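Local structure of DinB-like domain-containing protein (Enterococcus faecalis, 3CEX) at residues H90-P93 with E94-A97; V44-L47 with M48-A52. The protein is of unknown function but belongs to the DinB superfamily, whose largely helical members often bind a metal ion through histidines. All coordinates share one frame; numbering follows the deposited sequence.

From the N terminus the chain first reaches contact 2, residues 44-52, the opening turns of helix 44-62, which are packed among helices 8-25, 104-124 and 144-170. Some forty residues later, after the short helices 68-71 and 74-78, contact 1 caps the start of helix 93-96 at residues 90-97. The two lie in series along the chain, so neither nests within nor crosses the other, and each closes only a local turn. Their centres are about 13 Å apart, yet they touch: His91 ND1 and Trp46 NE1 are 3.0 Å apart in a probable hydrogen bond, and His91 CE1 packs on Trp49 CH2. The connection before helix 104-124 is thereby tied to the helical bundle.

Contact 1 (H90-P93 with E94-A97); sequences HHTP and EEAA
Thr92 and Glu95 grip each other twice at the start of helix 93-96. Thr92 OG1 takes the hydrogen of Glu95 N at 3.2 Å, and Glu95 OE1 in return accepts from Thr92 N, also at 3.2 Å and fairly straight, with an N-H...O angle of 163°. The carboxylate receives this donor on its anti side, 25° out of its plane. Glu95 OE1 has a second donor in Trp89 NE1, which probably fixes the carboxylate further. With chi1 at 63°, Thr92 OG1 lies between its own backbone N and carbonyl carbon, within reach of Glu95 N; the Glu95 chain, extended beyond CG, slants past it, with CG 3.2 Å from Thr92 OG1. The exchange is a capping box with Thr92 as N-cap, and Pro93, which has no N-H to offer, follows as the first helical residue. The helical bonds then begin, Ala96 N to Thr92 O at 2.8 Å and Ala97 N to Pro93 O. On the buried side, the His91 ring lies obliquely against the backbone of Ala96, ND1 to CA 3.9 Å, while the same ND1 pairs with Trp46 NE1. The exposed side is looser: Glu94 lies alongside Pro93, its chain bent at chi2, which brings OE1 back to 3.4 Å from Pro93 CD.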
ATOM      1  N   HIS A  90      -7.545 -17.682  -7.901  1.00 39.81           N
ATOM      2  CA  HIS A  90      -8.291 -16.619  -7.263  1.00 39.41           C
ATOM      3  C   HIS A  90      -9.398 -17.243  -6.398  1.00 38.08           C
ATOM      4  O   HIS A  90     -10.283 -17.944  -6.896  1.00 34.88           O
ATOM      5  CB  HIS A  90      -8.871 -15.662  -8.315  1.00 41.34           C
ATOM      6  CG  HIS A  90      -9.609 -14.504  -7.723  1.00 46.09           C
ATOM      7  ND1 HIS A  90     -10.989 -14.423  -7.730  1.00 49.66           N
ATOM      8  CD2 HIS A  90      -9.168 -13.410  -7.051  1.00 50.49           C
ATOM      9  CE1 HIS A  90     -11.364 -13.319  -7.101  1.00 50.19           C
ATOM     10  NE2 HIS A  90     -10.281 -12.691  -6.673  1.00 53.06           N
ATOM     11  N   HIS A  91      -9.328 -17.008  -5.090  1.00 35.54           N
ATOM     12  CA  HIS A  91     -10.303 -17.590  -4.181  1.00 35.98           C
ATOM     13  C   HIS A  91     -11.687 -17.077  -4.447  1.00 35.63           C
ATOM     14  O   HIS A  91     -11.884 -15.894  -4.601  1.00 35.33           O
ATOM     15  CB  HIS A  91      -9.966 -17.272  -2.718  1.00 35.64           C
ATOM     16  CG  HIS A  91      -8.839 -18.081  -2.180  1.00 36.34           C
ATOM     17  ND1 HIS A  91      -8.478 -18.064  -0.848  1.00 34.57           N
ATOM     18  CD2 HIS A  91      -7.990 -18.938  -2.796  1.00 34.95           C
ATOM     19  CE1 HIS A  91      -7.448 -18.871  -0.677  1.00 34.66           C
ATOM     20  NE2 HIS A  91      -7.138 -19.419  -1.841  1.00 34.50           N
ATOM     21  N   THR A  92     -12.644 -17.989  -4.475  1.00 36.12           N
ATOM     22  CA  THR A  92     -14.049 -17.641  -4.314  1.00 36.30           C
ATOM     23  C   THR A  92     -14.293 -17.149  -2.868  1.00 36.45           C
ATOM     24  O   THR A  92     -13.474 -17.413  -1.967  1.00 34.46           O
ATOM     25  CB  THR A  92     -14.939 -18.851  -4.658  1.00 37.18           C
ATOM     26  OG1 THR A  92     -14.673 -19.921  -3.748  1.00 37.47           O
ATOM     27  CG2 THR A  92     -14.642 -19.323  -6.083  1.00 37.75           C
ATOM     28  N   PRO A  93     -15.383 -16.383  -2.650  1.00 36.54           N
ATOM     29  CA  PRO A  93     -15.714 -15.944  -1.301  1.00 36.60           C
ATOM     30  C   PRO A  93     -15.813 -17.096  -0.306  1.00 36.67           C
ATOM     31  O   PRO A  93     -15.409 -16.969   0.833  1.00 37.38           O
ATOM     32  CB  PRO A  93     -17.089 -15.278  -1.466  1.00 36.94           C
ATOM     33  CG  PRO A  93     -17.126 -14.841  -2.869  1.00 37.58           C
ATOM     34  CD  PRO A  93     -16.340 -15.862  -3.647  1.00 37.26           C
ATOM     35  N   GLU A  94     -16.358 -18.216  -0.749  1.00 36.51           N
ATOM     36  CA  GLU A  94     -16.539 -19.361   0.113  1.00 35.98           C
ATOM     37  C   GLU A  94     -15.218 -20.052   0.428  1.00 34.45           C
ATOM     38  O   GLU A  94     -15.032 -20.531   1.542  1.00 34.46           O
ATOM     39  CB  GLU A  94     -17.557 -20.305  -0.529  1.00 36.79           C
ATOM     40  CG  GLU A  94     -18.971 -19.649  -0.662  1.00 40.66           C
ATOM     41  CD  GLU A  94     -19.270 -18.921  -2.012  1.00 44.96           C
ATOM     42  OE1 GLU A  94     -18.334 -18.534  -2.774  1.00 46.29           O
ATOM     43  OE2 GLU A  94     -20.491 -18.750  -2.302  1.00 48.03           O
ATOM     44  N   GLU A  95     -14.287 -20.053  -0.524  1.00 33.45           N
ATOM     45  CA  GLU A  95     -12.919 -20.527  -0.278  1.00 32.95           C
ATOM     46  C   GLU A  95     -12.145 -19.599   0.657  1.00 32.38           C
ATOM     47  O   GLU A  95     -11.415 -20.078   1.540  1.00 31.58           O
ATOM     48  CB  GLU A  95     -12.151 -20.703  -1.586  1.00 33.22           C
ATOM     49  CG  GLU A  95     -12.581 -21.936  -2.387  1.00 34.01           C
ATOM     50  CD  GLU A  95     -11.912 -22.041  -3.759  1.00 33.48           C
ATOM     51  OE1 GLU A  95     -11.545 -21.007  -4.344  1.00 34.86           O
ATOM     52  OE2 GLU A  95     -11.809 -23.165  -4.283  1.00 34.61           O
ATOM     53  N   ALA A  96     -12.311 -18.281   0.476  1.00 31.34           N
ATOM     54  CA  ALA A  96     -11.646 -17.281   1.321  1.00 31.26           C
ATOM     55  C   ALA A  96     -12.072 -17.392   2.793  1.00 30.28           C
ATOM     56  O   ALA A  96     -11.263 -17.187   3.672  1.00 30.33           O
ATOM     57  CB  ALA A  96     -11.888 -15.835   0.775  1.00 29.94           C
ATOM     58  N   ALA A  97     -13.344 -17.693   3.054  1.00 30.76           N
ATOM     59  CA  ALA A  97     -13.836 -17.889   4.422  1.00 31.11           C
ATOM     60  C   ALA A  97     -13.186 -19.076   5.128  1.00 31.26           C
ATOM     61  O   ALA A  97     -13.284 -19.188   6.333  1.00 32.18           O
ATOM     62  CB  ALA A  97     -15.356 -18.076   4.417  1.00 30.94           C
TER

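Contact 2 (V44-L47 with M48-A52)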
ATOM      1  N   VAL A  44      -8.957 -10.122   8.161  1.00 25.00           N
ATOM      2  CA  VAL A  44      -7.547  -9.814   8.460  1.00 25.32           C
ATOM      3  C   VAL A  44      -6.708 -11.086   8.391  1.00 24.91           C
ATOM      4  O   VAL A  44      -5.613 -11.065   7.857  1.00 25.55           O
ATOM      5  CB  VAL A  44      -7.373  -9.065   9.805  1.00 24.83           C
ATOM      6  CG1 VAL A  44      -5.896  -8.915  10.200  1.00 25.77           C
ATOM      7  CG2 VAL A  44      -8.026  -7.694   9.709  1.00 25.76           C
ATOM      8  N   THR A  45      -7.241 -12.205   8.859  1.00 24.76           N
ATOM      9  CA  THR A  45      -6.524 -13.485   8.738  1.00 24.95           C
ATOM     10  C   THR A  45      -6.224 -13.803   7.266  1.00 24.97           C
ATOM     11  O   THR A  45      -5.066 -14.116   6.920  1.00 23.89           O
ATOM     12  CB  THR A  45      -7.297 -14.649   9.340  1.00 24.00           C
ATOM     13  OG1 THR A  45      -7.371 -14.498  10.754  1.00 24.98           O
ATOM     14  CG2 THR A  45      -6.603 -16.000   9.018  1.00 24.64           C
ATOM     15  N   TRP A  46      -7.228 -13.684   6.392  1.00 25.51           N
ATOM     16  CA  TRP A  46      -6.982 -13.931   4.940  1.00 25.85           C
ATOM     17  C   TRP A  46      -5.923 -12.979   4.362  1.00 26.33           C
ATOM     18  O   TRP A  46      -5.033 -13.397   3.628  1.00 24.04           O
ATOM     19  CB  TRP A  46      -8.270 -13.818   4.140  1.00 26.97           C
ATOM     20  CG  TRP A  46      -8.147 -14.293   2.689  1.00 27.08           C
ATOM     21  CD1 TRP A  46      -8.544 -15.506   2.206  1.00 29.10           C
ATOM     22  CD2 TRP A  46      -7.592 -13.580   1.565  1.00 27.25           C
ATOM     23  NE1 TRP A  46      -8.287 -15.597   0.875  1.00 28.64           N
ATOM     24  CE2 TRP A  46      -7.693 -14.439   0.443  1.00 29.20           C
ATOM     25  CE3 TRP A  46      -7.033 -12.304   1.391  1.00 29.16           C
ATOM     26  CZ2 TRP A  46      -7.256 -14.061  -0.849  1.00 29.22           C
ATOM     27  CZ3 TRP A  46      -6.576 -11.932   0.107  1.00 29.38           C
ATOM     28  CH2 TRP A  46      -6.681 -12.816  -0.988  1.00 28.13           C
ATOM     29  N   LEU A  47      -6.037 -11.688   4.702  1.00 26.95           N
ATOM     30  CA  LEU A  47      -5.111 -10.662   4.187  1.00 27.62           C
ATOM     31  C   LEU A  47      -3.668 -10.902   4.603  1.00 28.23           C
ATOM     32  O   LEU A  47      -2.749 -10.770   3.796  1.00 28.91           O
ATOM     33  CB  LEU A  47      -5.565  -9.261   4.637  1.00 27.03           C
ATOM     34  CG  LEU A  47      -6.843  -8.811   3.933  1.00 25.79           C
ATOM     35  CD1 LEU A  47      -7.518  -7.644   4.647  1.00 27.37           C
ATOM     36  CD2 LEU A  47      -6.516  -8.438   2.434  1.00 26.28           C
HETATM   37  N   MSE A  48      -3.462 -11.245   5.865  1.00 28.91           N
HETATM   38  CA  MSE A  48      -2.102 -11.528   6.369  1.00 30.32           C
HETATM   39  C   MSE A  48      -1.549 -12.829   5.830  1.00 28.84           C
HETATM   40  O   MSE A  48      -0.418 -12.883   5.446  1.00 28.89           O
HETATM   41  CB  MSE A  48      -2.091 -11.602   7.890  1.00 29.61           C
HETATM   42  CG  MSE A  48      -1.935 -10.324   8.503  1.00 35.01           C
HETATM   43 SE   MSE A  48      -1.640 -10.350  10.425  0.80 39.17          SE
HETATM   44  CE  MSE A  48       0.249 -10.571  10.664  1.00 32.43           C
ATOM     45  N   TRP A  49      -2.355 -13.881   5.803  1.00 29.10           N
ATOM     46  CA  TRP A  49      -1.930 -15.143   5.195  1.00 28.91           C
ATOM     47  C   TRP A  49      -1.598 -14.933   3.716  1.00 28.75           C
ATOM     48  O   TRP A  49      -0.551 -15.377   3.220  1.00 26.91           O
ATOM     49  CB  TRP A  49      -3.050 -16.173   5.322  1.00 28.69           C
ATOM     50  CG  TRP A  49      -2.845 -17.347   4.444  1.00 29.12           C
ATOM     51  CD1 TRP A  49      -2.040 -18.422   4.702  1.00 29.15           C
ATOM     52  CD2 TRP A  49      -3.429 -17.586   3.149  1.00 28.42           C
ATOM     53  NE1 TRP A  49      -2.102 -19.290   3.671  1.00 28.83           N
ATOM     54  CE2 TRP A  49      -2.943 -18.808   2.706  1.00 28.50           C
ATOM     55  CE3 TRP A  49      -4.321 -16.869   2.330  1.00 28.93           C
ATOM     56  CZ2 TRP A  49      -3.327 -19.370   1.479  1.00 29.34           C
ATOM     57  CZ3 TRP A  49      -4.689 -17.396   1.143  1.00 28.54           C
ATOM     58  CH2 TRP A  49      -4.189 -18.640   0.707  1.00 30.33           C
ATOM     59  N   HIS A  50      -2.479 -14.215   3.009  1.00 28.13           N
ATOM     60  CA  HIS A  50      -2.268 -13.992   1.584  1.00 29.04           C
ATOM     61  C   HIS A  50      -1.009 -13.192   1.296  1.00 28.72           C
ATOM     62  O   HIS A  50      -0.297 -13.514   0.376  1.00 28.43           O
ATOM     63  CB  HIS A  50      -3.439 -13.286   0.913  1.00 30.84           C
ATOM     64  CG  HIS A  50      -3.086 -12.698  -0.421  1.00 32.93           C
ATOM     65  ND1 HIS A  50      -3.081 -13.440  -1.576  1.00 34.37           N
ATOM     66  CD2 HIS A  50      -2.684 -11.450  -0.771  1.00 37.34           C
ATOM     67  CE1 HIS A  50      -2.712 -12.673  -2.590  1.00 35.48           C
ATOM     68  NE2 HIS A  50      -2.454 -11.463  -2.129  1.00 37.74           N
ATOM     69  N   THR A  51      -0.757 -12.147   2.084  1.00 28.43           N
ATOM     70  CA  THR A  51       0.450 -11.339   1.931  1.00 28.21           C
ATOM     71  C   THR A  51       1.694 -12.193   2.178  1.00 28.88           C
ATOM     72  O   THR A  51       2.622 -12.141   1.388  1.00 28.47           O
ATOM     73  CB  THR A  51       0.399 -10.107   2.836  1.00 28.89           C
ATOM     74  OG1 THR A  51      -0.739  -9.318   2.424  1.00 29.57           O
ATOM     75  CG2 THR A  51       1.718  -9.242   2.752  1.00 28.24           C
ATOM     76  N   ALA A  52       1.718 -12.964   3.264  1.00 28.15           N
ATOM     77  CA  ALA A  52       2.848 -13.853   3.546  1.00 28.74           C
ATOM     78  C   ALA A  52       2.987 -14.873   2.415  1.00 29.45           C
ATOM     79  O   ALA A  52       4.098 -15.141   1.953  1.00 29.52           O
ATOM     80  CB  ALA A  52       2.674 -14.544   4.878  1.00 27.71           C
TER
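Trp46, Trp49 and His50 form an aromatic cluster on one side of helix 44-62, one of the long helices of the DinB-like bundle. Two kinds of ring contact meet on one face of the Trp46 indole. Trp49 comes edge-on, in a T-shaped arrangement in which its six-membered ring approaches the five-membered ring of Trp46 at 65° between planes, with Trp49 CZ3 4.0 Å from Trp46 NE1. His50, one turn on, runs side by side with Trp46: its imidazole is almost parallel to the benzo ring (8°) but slid well aside, the centroids 4.8 Å apart. Its CB supplies a CH-pi contact, 3.8 Å from the centroid of the Trp46 six-membered ring. Trp46 CG stands anti to the backbone N (chi1 -170°), which leans the indole toward the next turn, so that His50 CB lies over one face of it. Outside the segments, Lys42 makes a cation-pi contact with Trp46, and His158 meets the His50 ring edge-to-face.

Apolar packing is found elsewhere round the helix. The selenomethionine at Met48 bends at chi3, its SE 4.5 Å from Val44 CG1. Its side chain beds against Phe21, Leu25 and Leu111, while Leu47 packs on Tyr164 of the second subunit.

Hydrogen bonds of the regular i to i+4 kind join the two segments, from Met48 N to Val44 O onward. The Leu47 carbonyl takes two donors, Thr51 N at 3.0 Å and the Thr51 hydroxyl, OG1 lying 2.8 Å from Leu47 O and on the opposite face of the carbonyl plane from Thr51 N.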